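Local coordinates for hydroquinone dioxygenase large subunit (Pseudomonas sp., PDB 4ZXA), which forms, together with a small subunit, an iron(II)-dependent dioxygenase that probably opens the aromatic ring of hydroquinone, at residues 176-181 against 213-218; 170-175 against 180-185; 35-40 against 98-103; 102-107 against 113-118. All coordinates share one frame; numbering follows the deposited sequence.

Overall arrangement
The four contacts fall into two pairs on opposite sides of the chain's centre. Interactions 1 and 2 lie in and beside the long loop between helix 162-165 and strand 203-206, their centres 8 Å apart, and share Asp-180 and Asp-181; both are partly buried and reach the small subunit. Interaction 2 is polar, built on a buried carboxylate, whereas interaction 1 rests on a leucine-histidine contact and a proline-phenylalanine contact. Interactions 3 and 4, centres 10 Å apart, share Ala-102 and Gly-103 at the end of strand 97-102. Interaction 3 is fully buried and apolar, joining two sheets; interaction 4, partly buried, pairs neighbouring strands within one sheet through backbone and hydroxyl bonds.

Interaction 1: 176-181 against 213-218; sequences PGLQDD and ELHAFS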
loop_
_atom_site.group_PDB
_atom_site.type_symbol
_atom_site.label_atom_id
_atom_site.label_comp_id
_atom_site.label_asym_id
_atom_site.label_seq_id
_atom_site.Cartn_x
_atom_site.Cartn_y
_atom_site.Cartn_z
ATOM N N PRO E 176 15.759 -28.411 -16.064
ATOM C CA PRO E 176 15.151 -28.014 -17.342
ATOM C C PRO E 176 16.035 -28.416 -18.527
ATOM O O PRO E 176 17.259 -28.544 -18.371
ATOM C CB PRO E 176 15.087 -26.488 -17.242
ATOM C CG PRO E 176 15.148 -26.194 -15.778
ATOM C CD PRO E 176 15.976 -27.273 -15.159
ATOM N N GLY E 177 15.433 -28.611 -19.697
ATOM C CA GLY E 177 16.200 -28.875 -20.902
ATOM C C GLY E 177 16.436 -30.341 -21.193
ATOM O O GLY E 177 16.704 -30.721 -22.334
ATOM N N LEU E 178 16.352 -31.178 -20.167
ATOM C CA LEU E 178 16.399 -32.613 -20.396
ATOM C C LEU E 178 15.171 -33.036 -21.197
ATOM O O LEU E 178 14.121 -32.386 -21.147
ATOM C CB LEU E 178 16.507 -33.392 -19.084
ATOM C CG LEU E 178 17.970 -33.528 -18.650
ATOM C CD1 LEU E 178 18.692 -32.164 -18.631
ATOM C CD2 LEU E 178 18.082 -34.246 -17.310
ATOM N N GLN E 179 15.320 -34.114 -21.953
ATOM C CA GLN E 179 14.268 -34.582 -22.845
ATOM C C GLN E 179 12.898 -34.809 -22.167
ATOM O O GLN E 179 11.873 -34.355 -22.665
ATOM C CB GLN E 179 14.729 -35.858 -23.554
ATOM C CG GLN E 179 14.682 -35.773 -25.066
ATOM C CD GLN E 179 14.659 -37.149 -25.707
ATOM O OE1 GLN E 179 14.208 -38.128 -25.093
ATOM N NE2 GLN E 179 15.152 -37.237 -26.941
ATOM N N ASP E 180 12.870 -35.519 -21.047
ATOM C CA ASP E 180 11.585 -35.847 -20.444
ATOM C C ASP E 180 11.181 -34.844 -19.365
ATOM O O ASP E 180 10.332 -35.140 -18.511
ATOM C CB ASP E 180 11.606 -37.266 -19.867
ATOM C CG ASP E 180 12.651 -37.442 -18.774
ATOM O OD1 ASP E 180 13.167 -36.412 -18.268
ATOM O OD2 ASP E 180 12.948 -38.616 -18.419
ATOM N N ASP E 181 11.778 -33.656 -19.421
ATOM C CA ASP E 181 11.709 -32.705 -18.314
ATOM C C ASP E 181 11.124 -31.358 -18.738
ATOM O O ASP E 181 10.722 -31.181 -19.891
ATOM C CB ASP E 181 13.112 -32.521 -17.727
ATOM C CG ASP E 181 13.101 -32.375 -16.222
ATOM O OD1 ASP E 181 13.950 -33.015 -15.549
ATOM O OD2 ASP E 181 12.241 -31.618 -15.714
ATOM N N GLU E 213 23.874 -37.226 -23.456
ATOM C CA GLU E 213 24.140 -37.771 -22.136
ATOM C C GLU E 213 24.685 -36.682 -21.217
ATOM O O GLU E 213 24.813 -36.873 -20.008
ATOM C CB GLU E 213 25.136 -38.923 -22.240
ATOM C CG GLU E 213 24.536 -40.199 -22.811
ATOM C CD GLU E 213 23.526 -40.814 -21.867
ATOM O OE1 GLU E 213 23.949 -41.588 -20.973
ATOM O OE2 GLU E 213 22.316 -40.503 -22.009
ATOM N N LEU E 214 25.013 -35.535 -21.800
ATOM C CA LEU E 214 25.515 -34.422 -21.015
ATOM C C LEU E 214 24.571 -33.246 -21.153
ATOM O O LEU E 214 23.996 -33.026 -22.222
ATOM C CB LEU E 214 26.938 -34.040 -21.432
ATOM C CG LEU E 214 28.033 -35.018 -21.006
ATOM C CD1 LEU E 214 29.374 -34.650 -21.631
ATOM C CD2 LEU E 214 28.146 -35.091 -19.495
ATOM N N HIS E 215 24.416 -32.492 -20.071
ATOM C CA HIS E 215 23.392 -31.462 -20.024
ATOM C C HIS E 215 23.855 -30.191 -19.343
ATOM O O HIS E 215 24.435 -30.215 -18.261
ATOM C CB HIS E 215 22.125 -32.003 -19.339
ATOM C CG HIS E 215 21.605 -33.261 -19.957
ATOM N ND1 HIS E 215 20.910 -33.269 -21.147
ATOM C CD2 HIS E 215 21.690 -34.554 -19.561
ATOM C CE1 HIS E 215 20.582 -34.512 -21.456
ATOM N NE2 HIS E 215 21.042 -35.310 -20.510
ATOM N N ALA E 216 23.576 -29.073 -19.988
ATOM C CA ALA E 216 23.956 -27.773 -19.466
ATOM C C ALA E 216 23.148 -26.721 -20.205
ATOM O O ALA E 216 22.976 -26.815 -21.417
ATOM C CB ALA E 216 25.437 -27.551 -19.674
ATOM N N PHE E 217 22.630 -25.734 -19.480
ATOM C CA PHE E 217 21.920 -24.618 -20.117
ATOM C C PHE E 217 22.314 -23.313 -19.455
ATOM O O PHE E 217 22.995 -23.312 -18.431
ATOM C CB PHE E 217 20.396 -24.804 -20.044
ATOM C CG PHE E 217 19.832 -24.694 -18.646
ATOM C CD1 PHE E 217 20.042 -25.697 -17.718
ATOM C CD2 PHE E 217 19.086 -23.596 -18.271
ATOM C CE1 PHE E 217 19.528 -25.603 -16.427
ATOM C CE2 PHE E 217 18.560 -23.497 -16.995
ATOM C CZ PHE E 217 18.784 -24.504 -16.068
ATOM N N SER E 218 21.900 -22.195 -20.034
ATOM C CA SER E 218 22.183 -20.918 -19.408
ATOM C C SER E 218 21.059 -20.527 -18.475
ATOM O O SER E 218 19.959 -20.196 -18.909
ATOM C CB SER E 218 22.398 -19.822 -20.442
ATOM O OG SER E 218 22.419 -18.559 -19.809
#
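Leu-178 and His-215 mark the nearest approach of the two backbones, their CA atoms 7.1 Å apart with no hydrogen bond across, as the type I turn from Leu-178 to Asp-181 passes residues 213-218. The two side chains cross at about a right angle. Leu-178 CD1 sits over one face of the imidazole, 3.7 Å from the centroid of the His-215 ring and 28° off its normal, a CH-pi contact displaced toward the rim; the methyl is closest to His-215 CG, at 3.4 Å. The histidine CG is anti to its own carbonyl carbon (chi1 -54°), and chi2 of -76° presents the ring's face to the leucine. Were His-215 an alanine, Leu-178 would probably lose the flat surface on which its methyl rests. Phe-217, also directed across the contact, brings CZ to 4.0 Å from Pro-176 CG in an oblique apolar approach. Beyond the pair, Phe-217 packs on Met-175 and Leu-184, while Ala-216 touches Val-204 of strand 203-206. Residues 216-218 pair antiparallel with a strand of the small subunit, carrying the sheet across the interface, and Ser-218 OG caps helix 219-224 at Lys-221 N.

Interaction 2: 170-175 against 180-185; sequences IATKRM and DDSPLR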
loop_
_atom_site.group_PDB
_atom_site.type_symbol
_atom_site.label_atom_id
_atom_site.label_comp_id
_atom_site.label_asym_id
_atom_site.label_seq_id
_atom_site.Cartn_x
_atom_site.Cartn_y
_atom_site.Cartn_z
ATOM N N ILE E 170 5.069 -27.463 -16.853
ATOM C CA ILE E 170 5.609 -28.799 -16.638
ATOM C C ILE E 170 6.521 -28.766 -15.408
ATOM O O ILE E 170 7.416 -27.937 -15.317
ATOM C CB ILE E 170 6.429 -29.300 -17.840
ATOM C CG1 ILE E 170 5.524 -29.605 -19.026
ATOM C CG2 ILE E 170 7.228 -30.545 -17.456
ATOM C CD1 ILE E 170 6.277 -30.021 -20.275
ATOM N N ALA E 171 6.285 -29.663 -14.464
ATOM C CA ALA E 171 7.118 -29.745 -13.273
ATOM C C ALA E 171 8.537 -30.181 -13.622
ATOM O O ALA E 171 8.742 -31.037 -14.471
ATOM C CB ALA E 171 6.502 -30.716 -12.255
ATOM N N THR E 172 9.520 -29.601 -12.952
ATOM C CA THR E 172 10.893 -30.042 -13.141
ATOM C C THR E 172 11.172 -31.337 -12.379
ATOM O O THR E 172 11.143 -31.352 -11.146
ATOM C CB THR E 172 11.897 -28.985 -12.652
ATOM O OG1 THR E 172 11.591 -27.723 -13.241
ATOM C CG2 THR E 172 13.306 -29.388 -13.040
ATOM N N LYS E 173 11.473 -32.413 -13.105
ATOM C CA LYS E 173 11.903 -33.661 -12.469
ATOM C C LYS E 173 13.378 -33.658 -12.046
ATOM O O LYS E 173 13.727 -34.121 -10.956
ATOM C CB LYS E 173 11.644 -34.871 -13.366
ATOM C CG LYS E 173 12.248 -36.145 -12.763
ATOM C CD LYS E 173 11.939 -37.391 -13.564
ATOM C CE LYS E 173 12.545 -37.330 -14.943
ATOM N NZ LYS E 173 12.134 -38.519 -15.749
ATOM N N ARG E 174 14.245 -33.152 -12.914
ATOM C CA ARG E 174 15.681 -33.173 -12.648
ATOM C C ARG E 174 16.305 -31.801 -12.912
ATOM O O ARG E 174 16.885 -31.160 -12.025
ATOM C CB ARG E 174 16.331 -34.226 -13.551
ATOM C CG ARG E 174 17.594 -34.865 -13.002
ATOM C CD ARG E 174 18.001 -36.088 -13.840
ATOM N NE ARG E 174 19.291 -36.625 -13.412
ATOM C CZ ARG E 174 20.076 -37.410 -14.153
ATOM N NH1 ARG E 174 19.709 -37.773 -15.381
ATOM N NH2 ARG E 174 21.237 -37.837 -13.658
ATOM N N MET E 175 16.178 -31.363 -14.154
ATOM C CA MET E 175 16.728 -30.102 -14.586
ATOM C C MET E 175 15.965 -29.711 -15.842
ATOM O O MET E 175 15.531 -30.573 -16.593
ATOM C CB MET E 175 18.229 -30.258 -14.867
ATOM C CG MET E 175 18.881 -29.060 -15.536
ATOM S SD MET E 175 20.646 -29.334 -15.874
ATOM C CE MET E 175 21.282 -29.114 -14.227
ATOM N N ASP E 180 12.870 -35.519 -21.047
ATOM C CA ASP E 180 11.585 -35.847 -20.444
ATOM C C ASP E 180 11.181 -34.844 -19.365
ATOM O O ASP E 180 10.332 -35.140 -18.511
ATOM C CB ASP E 180 11.606 -37.266 -19.867
ATOM C CG ASP E 180 12.651 -37.442 -18.774
ATOM O OD1 ASP E 180 13.167 -36.412 -18.268
ATOM O OD2 ASP E 180 12.948 -38.616 -18.419
ATOM N N ASP E 181 11.778 -33.656 -19.421
ATOM C CA ASP E 181 11.709 -32.705 -18.314
ATOM C C ASP E 181 11.124 -31.358 -18.738
ATOM O O ASP E 181 10.722 -31.181 -19.891
ATOM C CB ASP E 181 13.112 -32.521 -17.727
ATOM C CG ASP E 181 13.101 -32.375 -16.222
ATOM O OD1 ASP E 181 13.950 -33.015 -15.549
ATOM O OD2 ASP E 181 12.241 -31.618 -15.714
ATOM N N SER E 182 11.093 -30.408 -17.805
ATOM C CA SER E 182 10.553 -29.074 -18.076
ATOM C C SER E 182 11.408 -28.358 -19.102
ATOM O O SER E 182 12.625 -28.490 -19.099
ATOM C CB SER E 182 10.461 -28.237 -16.801
ATOM O OG SER E 182 11.745 -27.940 -16.292
ATOM N N PRO E 183 10.768 -27.591 -19.985
ATOM C CA PRO E 183 11.435 -27.054 -21.172
ATOM C C PRO E 183 12.286 -25.842 -20.843
ATOM O O PRO E 183 12.076 -25.215 -19.801
ATOM C CB PRO E 183 10.255 -26.606 -22.036
ATOM C CG PRO E 183 9.256 -26.146 -21.030
ATOM C CD PRO E 183 9.370 -27.143 -19.891
ATOM N N LEU E 184 13.220 -25.511 -21.732
ATOM C CA LEU E 184 13.908 -24.224 -21.652
ATOM C C LEU E 184 12.960 -23.151 -22.190
ATOM O O LEU E 184 11.785 -23.430 -22.442
ATOM C CB LEU E 184 15.243 -24.257 -22.414
ATOM C CG LEU E 184 16.281 -25.312 -21.955
ATOM C CD1 LEU E 184 17.490 -25.357 -22.872
ATOM C CD2 LEU E 184 16.731 -25.113 -20.503
ATOM N N ARG E 185 13.450 -21.930 -22.371
ATOM C CA ARG E 185 12.556 -20.826 -22.705
ATOM C C ARG E 185 12.946 -20.093 -23.995
ATOM O O ARG E 185 12.779 -18.870 -24.109
ATOM C CB ARG E 185 12.472 -19.847 -21.525
ATOM C CG ARG E 185 12.005 -20.489 -20.223
ATOM C CD ARG E 185 11.755 -19.448 -19.125
ATOM N NE ARG E 185 11.083 -20.029 -17.965
ATOM C CZ ARG E 185 11.279 -19.634 -16.711
ATOM N NH1 ARG E 185 12.143 -18.669 -16.449
ATOM N NH2 ARG E 185 10.613 -20.210 -15.717
#
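The carboxylate of Asp-181 is turned into the bend made by Lys-173, Arg-174 and Met-175, where both of its oxygens accept backbone N-H groups. Arg-174 N meets the syn lone pair of Asp-181 OD1 at 2.7 Å, while Met-175 N reaches the same oxygen from 56° out of the carboxylate plane. Asp-181 OD2 takes Lys-173 N on its syn side at 2.8 Å, and its anti lone pair receives the N-H of the next residue, Ser-182. Four N-H donors thus hold this buried group and fix its rotation, and they would be expected to stabilise its negative charge. Neither limb is a regular strand; the chain turns back through the type I turn Leu-178 to Asp-181, and the aspartate's hydrogen bonds to backbone N-H groups link the two limbs. Next to it the side chains of Lys-173 and Asp-180 cross at about a right angle; the lysine chain bends at chi3 (63°), and NZ comes down on Asp-180 OD2 from above the carboxylate plane in a 2.8 Å salt bridge. Ser-182 OG donates to Thr-172 OG1 at 3.1 Å, and that threonine hydroxyl is also bonded to Val-234 O. Ile-170 CG2 lies 3.7 Å from Ser-182 CA. The Arg-174 side chain, extended from CG to NE, reaches the small subunit, where NE forms a salt bridge with Asp-80 of that chain.

Interaction 3: 35-40 against 98-103; sequences GAFELS and VDLYAG
Phe-37 projects its ring onto strand 98-102, where Leu-100 meets it over one face. Leu-100 CD2 lies 3.8 Å from the centroid of the Phe-37 ring and 23° off the normal, a CH-pi contact offset toward the rim, and is closest to Phe-37 CD2 at 3.5 Å. With the leucine CG anti to the backbone N (chi1 179°), this branch is laid over the ring, and CG itself stands 3.6 Å from Phe-37 CE2. The carbonyl of the same residue also touches the aromatic group, Leu-100 O being 3.4 Å from Phe-37 CE2. Ala-102 meets the ring at its edge, near the plane, its CB 4.1 Å from Phe-37 CE1. With an alanine in place of Phe-37, Leu-100 and Ala-102 would probably be left without their apolar partner and a gap would open between the strands. In the next shell, Tyr-116 makes an edge-to-face ring contact with Phe-37, while Glu-118 OE1 accepts the N-H of Ala-36 just before the phenylalanine. Trp-50 of strand 45-52 packs on Ala-102, and Thr-91 of strand 89-93 on Leu-100. The axes of strands 37-40 and 98-102 come within 10.1 Å at an angle of 75°, a spacing bridged by side chains and not by backbone bonds. This is near-orthogonal beta-sheet packing: the N-terminal five-stranded sheet lies against the large sheet of this cupin-type dioxygenase, whose strands 251-257 and 301-307 carry two of the cadmium ligands, His-256 and His-303.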
loop_
_atom_site.group_PDB
_atom_site.type_symbol
_atom_site.label_atom_id
_atom_site.label_comp_id
_atom_site.label_asym_id
_atom_site.label_seq_id
_atom_site.Cartn_x
_atom_site.Cartn_y
_atom_site.Cartn_z
ATOM N N GLY E 35 -17.034 -20.547 3.933
ATOM C CA GLY E 35 -17.442 -20.678 5.317
ATOM C C GLY E 35 -18.083 -19.369 5.711
ATOM O O GLY E 35 -18.993 -18.894 5.044
ATOM N N ALA E 36 -17.587 -18.754 6.770
ATOM C CA ALA E 36 -18.233 -17.563 7.296
ATOM C C ALA E 36 -17.706 -16.276 6.679
ATOM O O ALA E 36 -18.144 -15.189 7.071
ATOM C CB ALA E 36 -18.113 -17.515 8.824
ATOM N N PHE E 37 -16.773 -16.395 5.732
ATOM C CA PHE E 37 -16.193 -15.223 5.073
ATOM C C PHE E 37 -17.013 -14.830 3.855
ATOM O O PHE E 37 -17.484 -15.679 3.115
ATOM C CB PHE E 37 -14.745 -15.489 4.603
ATOM C CG PHE E 37 -13.735 -15.532 5.706
ATOM C CD1 PHE E 37 -13.258 -14.372 6.266
ATOM C CD2 PHE E 37 -13.250 -16.736 6.173
ATOM C CE1 PHE E 37 -12.319 -14.405 7.284
ATOM C CE2 PHE E 37 -12.320 -16.773 7.187
ATOM C CZ PHE E 37 -11.856 -15.602 7.741
ATOM N N GLU E 38 -17.142 -13.535 3.624
ATOM C CA GLU E 38 -17.698 -13.057 2.376
ATOM C C GLU E 38 -16.665 -12.229 1.640
ATOM O O GLU E 38 -16.148 -11.241 2.169
ATOM C CB GLU E 38 -18.935 -12.204 2.618
ATOM C CG GLU E 38 -20.099 -12.591 1.741
ATOM C CD GLU E 38 -20.770 -11.404 1.091
ATOM O OE1 GLU E 38 -20.132 -10.326 0.992
ATOM O OE2 GLU E 38 -21.942 -11.554 0.676
ATOM N N LEU E 39 -16.370 -12.639 0.414
ATOM C CA LEU E 39 -15.439 -11.910 -0.426
ATOM C C LEU E 39 -16.133 -11.229 -1.619
ATOM O O LEU E 39 -16.737 -11.903 -2.466
ATOM C CB LEU E 39 -14.339 -12.856 -0.912
ATOM C CG LEU E 39 -13.605 -13.536 0.243
ATOM C CD1 LEU E 39 -14.212 -14.888 0.555
ATOM C CD2 LEU E 39 -12.120 -13.668 -0.091
ATOM N N SER E 40 -16.038 -9.900 -1.684
ATOM C CA SER E 40 -16.561 -9.156 -2.826
ATOM C C SER E 40 -15.568 -8.091 -3.245
ATOM O O SER E 40 -14.681 -7.738 -2.475
ATOM C CB SER E 40 -17.877 -8.481 -2.464
ATOM O OG SER E 40 -17.646 -7.413 -1.567
ATOM N N VAL E 98 -6.113 -25.521 5.314
ATOM C CA VAL E 98 -5.585 -24.163 5.328
ATOM C C VAL E 98 -6.480 -23.245 6.147
ATOM O O VAL E 98 -7.680 -23.161 5.889
ATOM C CB VAL E 98 -5.491 -23.564 3.909
ATOM C CG1 VAL E 98 -5.100 -22.097 3.986
ATOM C CG2 VAL E 98 -4.510 -24.347 3.045
ATOM N N ASP E 99 -5.894 -22.552 7.123
ATOM C CA ASP E 99 -6.612 -21.525 7.866
ATOM C C ASP E 99 -6.744 -20.252 7.036
ATOM O O ASP E 99 -5.765 -19.766 6.489
ATOM C CB ASP E 99 -5.876 -21.183 9.162
ATOM C CG ASP E 99 -6.243 -22.103 10.305
ATOM O OD1 ASP E 99 -6.972 -23.082 10.059
ATOM O OD2 ASP E 99 -5.795 -21.862 11.451
ATOM N N LEU E 100 -7.958 -19.711 6.944
ATOM C CA LEU E 100 -8.138 -18.331 6.489
ATOM C C LEU E 100 -8.453 -17.495 7.710
ATOM O O LEU E 100 -9.376 -17.816 8.457
ATOM C CB LEU E 100 -9.270 -18.205 5.474
ATOM C CG LEU E 100 -9.527 -16.786 4.975
ATOM C CD1 LEU E 100 -8.260 -16.150 4.408
ATOM C CD2 LEU E 100 -10.600 -16.805 3.911
ATOM N N TYR E 101 -7.684 -16.431 7.917
ATOM C CA TYR E 101 -7.856 -15.582 9.089
ATOM C C TYR E 101 -7.933 -14.095 8.769
ATOM O O TYR E 101 -7.409 -13.632 7.756
ATOM C CB TYR E 101 -6.735 -15.821 10.097
ATOM C CG TYR E 101 -5.336 -15.612 9.536
ATOM C CD1 TYR E 101 -4.586 -16.690 9.079
ATOM C CD2 TYR E 101 -4.760 -14.347 9.486
ATOM C CE1 TYR E 101 -3.314 -16.523 8.590
ATOM C CE2 TYR E 101 -3.473 -14.165 8.987
ATOM C CZ TYR E 101 -2.764 -15.260 8.539
ATOM O OH TYR E 101 -1.499 -15.107 8.036
ATOM N N ALA E 102 -8.589 -13.354 9.656
ATOM C CA ALA E 102 -8.695 -11.902 9.556
ATOM C C ALA E 102 -8.370 -11.311 10.907
ATOM O O ALA E 102 -9.175 -11.404 11.829
ATOM C CB ALA E 102 -10.107 -11.479 9.126
ATOM N N GLY E 103 -7.192 -10.703 11.021
ATOM C CA GLY E 103 -6.787 -10.029 12.239
ATOM C C GLY E 103 -6.259 -10.973 13.303
ATOM O O GLY E 103 -5.803 -10.559 14.361
#

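Interaction 4: 102-107 against 113-118; sequences AGTFNG and GVNYTE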
loop_
_atom_site.group_PDB
_atom_site.type_symbol
_atom_site.label_atom_id
_atom_site.label_comp_id
_atom_site.label_asym_id
_atom_site.label_seq_id
_atom_site.Cartn_x
_atom_site.Cartn_y
_atom_site.Cartn_z
ATOM N N ALA E 102 -8.589 -13.354 9.656
ATOM C CA ALA E 102 -8.695 -11.902 9.556
ATOM C C ALA E 102 -8.370 -11.311 10.907
ATOM O O ALA E 102 -9.175 -11.404 11.829
ATOM C CB ALA E 102 -10.107 -11.479 9.126
ATOM N N GLY E 103 -7.192 -10.703 11.021
ATOM C CA GLY E 103 -6.787 -10.029 12.239
ATOM C C GLY E 103 -6.259 -10.973 13.303
ATOM O O GLY E 103 -5.803 -10.559 14.361
ATOM N N THR E 104 -6.316 -12.262 13.033
ATOM C CA THR E 104 -5.967 -13.222 14.064
ATOM C C THR E 104 -4.517 -13.066 14.494
ATOM O O THR E 104 -4.181 -13.237 15.662
ATOM C CB THR E 104 -6.236 -14.649 13.597
ATOM O OG1 THR E 104 -7.645 -14.822 13.452
ATOM C CG2 THR E 104 -5.690 -15.660 14.612
ATOM N N PHE E 105 -3.659 -12.741 13.544
ATOM C CA PHE E 105 -2.247 -12.581 13.849
ATOM C C PHE E 105 -1.864 -11.120 13.855
ATOM O O PHE E 105 -0.801 -10.736 13.382
ATOM C CB PHE E 105 -1.417 -13.402 12.883
ATOM C CG PHE E 105 -1.746 -14.852 12.949
ATOM C CD1 PHE E 105 -2.557 -15.437 11.990
ATOM C CD2 PHE E 105 -1.324 -15.621 14.030
ATOM C CE1 PHE E 105 -2.900 -16.788 12.075
ATOM C CE2 PHE E 105 -1.664 -16.976 14.127
ATOM C CZ PHE E 105 -2.455 -17.560 13.149
ATOM N N ASN E 106 -2.761 -10.322 14.427
ATOM C CA ASN E 106 -2.601 -8.882 14.527
ATOM C C ASN E 106 -2.863 -8.457 15.967
ATOM O O ASN E 106 -4.018 -8.320 16.387
ATOM C CB ASN E 106 -3.568 -8.192 13.562
ATOM C CG ASN E 106 -3.508 -6.692 13.647
ATOM O OD1 ASN E 106 -3.692 -6.096 14.723
ATOM N ND2 ASN E 106 -3.262 -6.056 12.500
ATOM N N GLY E 107 -1.780 -8.263 16.717
ATOM C CA GLY E 107 -1.864 -7.908 18.122
ATOM C C GLY E 107 -3.084 -7.096 18.500
ATOM O O GLY E 107 -3.804 -7.435 19.447
ATOM N N GLY E 113 -10.454 -8.799 20.283
ATOM C CA GLY E 113 -11.333 -9.901 19.936
ATOM C C GLY E 113 -12.263 -9.638 18.767
ATOM O O GLY E 113 -13.417 -10.042 18.810
ATOM N N VAL E 114 -11.767 -8.968 17.729
ATOM C CA VAL E 114 -12.538 -8.743 16.507
ATOM C C VAL E 114 -12.015 -9.583 15.342
ATOM O O VAL E 114 -12.428 -9.412 14.193
ATOM C CB VAL E 114 -12.522 -7.271 16.072
ATOM C CG1 VAL E 114 -13.052 -6.381 17.183
ATOM C CG2 VAL E 114 -11.122 -6.856 15.672
ATOM N N ASN E 115 -11.093 -10.486 15.642
ATOM C CA ASN E 115 -10.534 -11.353 14.629
ATOM C C ASN E 115 -11.414 -12.579 14.397
ATOM O O ASN E 115 -12.244 -12.931 15.225
ATOM C CB ASN E 115 -9.152 -11.810 15.076
ATOM C CG ASN E 115 -9.171 -12.438 16.460
ATOM O OD1 ASN E 115 -9.503 -11.782 17.453
ATOM N ND2 ASN E 115 -8.809 -13.714 16.533
ATOM N N TYR E 116 -11.216 -13.239 13.267
ATOM C CA TYR E 116 -11.844 -14.530 13.027
ATOM C C TYR E 116 -10.934 -15.420 12.177
ATOM O O TYR E 116 -10.280 -14.942 11.244
ATOM C CB TYR E 116 -13.202 -14.340 12.350
ATOM C CG TYR E 116 -13.890 -15.621 11.939
ATOM C CD1 TYR E 116 -14.583 -16.402 12.865
ATOM C CD2 TYR E 116 -13.870 -16.038 10.618
ATOM C CE1 TYR E 116 -15.230 -17.578 12.472
ATOM C CE2 TYR E 116 -14.509 -17.202 10.217
ATOM C CZ TYR E 116 -15.184 -17.973 11.144
ATOM O OH TYR E 116 -15.802 -19.127 10.715
ATOM N N THR E 117 -10.898 -16.708 12.502
ATOM C CA THR E 117 -10.167 -17.693 11.700
ATOM C C THR E 117 -11.085 -18.868 11.398
ATOM O O THR E 117 -11.893 -19.238 12.244
ATOM C CB THR E 117 -8.958 -18.280 12.458
ATOM O OG1 THR E 117 -8.241 -17.238 13.128
ATOM C CG2 THR E 117 -8.036 -19.040 11.491
ATOM N N GLU E 118 -10.959 -19.455 10.208
ATOM C CA GLU E 118 -11.709 -20.664 9.875
ATOM C C GLU E 118 -10.861 -21.603 9.037
ATOM O O GLU E 118 -10.119 -21.157 8.168
ATOM C CB GLU E 118 -13.010 -20.346 9.130
ATOM C CG GLU E 118 -13.756 -21.617 8.708
ATOM C CD GLU E 118 -15.202 -21.372 8.307
ATOM O OE1 GLU E 118 -15.656 -20.205 8.372
ATOM O OE2 GLU E 118 -15.888 -22.353 7.934
#
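Thr-104 and Thr-117 both hold OG1 anti to the carbonyl carbon (chi1 -67° and -44°), which turns their hydroxyls toward each other. Thr-104 OG1 is placed to donate to Thr-117 OG1, though the modelled 2.5 Å is too short to be taken literally. The Asn-115 side chain, with CG between its backbone N and carbonyl carbon, crosses the Thr-104 side chain at about a right angle, and Asn-115 ND2 gives Thr-104 OG1 a weak but nearly straight bond of 3.5 Å. Alongside, Ala-102 and Tyr-116 form an antiparallel hydrogen-bonded pair, with Ala-102 N to Tyr-116 O at 2.8 Å and Tyr-116 N to Ala-102 O at 3.1 Å. The pair joins the end of strand 97-102 to the start of strand 116-121, antiparallel neighbours connected through the short helix 107-111; Asn-106 is the N-cap of that helix and Gly-113 ends it in a Schellman motif. The backbones are tightest at Gly-103, whose CA is 4.6 Å from Asn-115 CA; its positive phi suits glycine, and a CB there would crowd Asn-115 CB. Tyr-116 OH donates to Glu-118 OE1 at 2.6 Å from above the carboxylate plane, with that oxygen in the plane of the tyrosine ring.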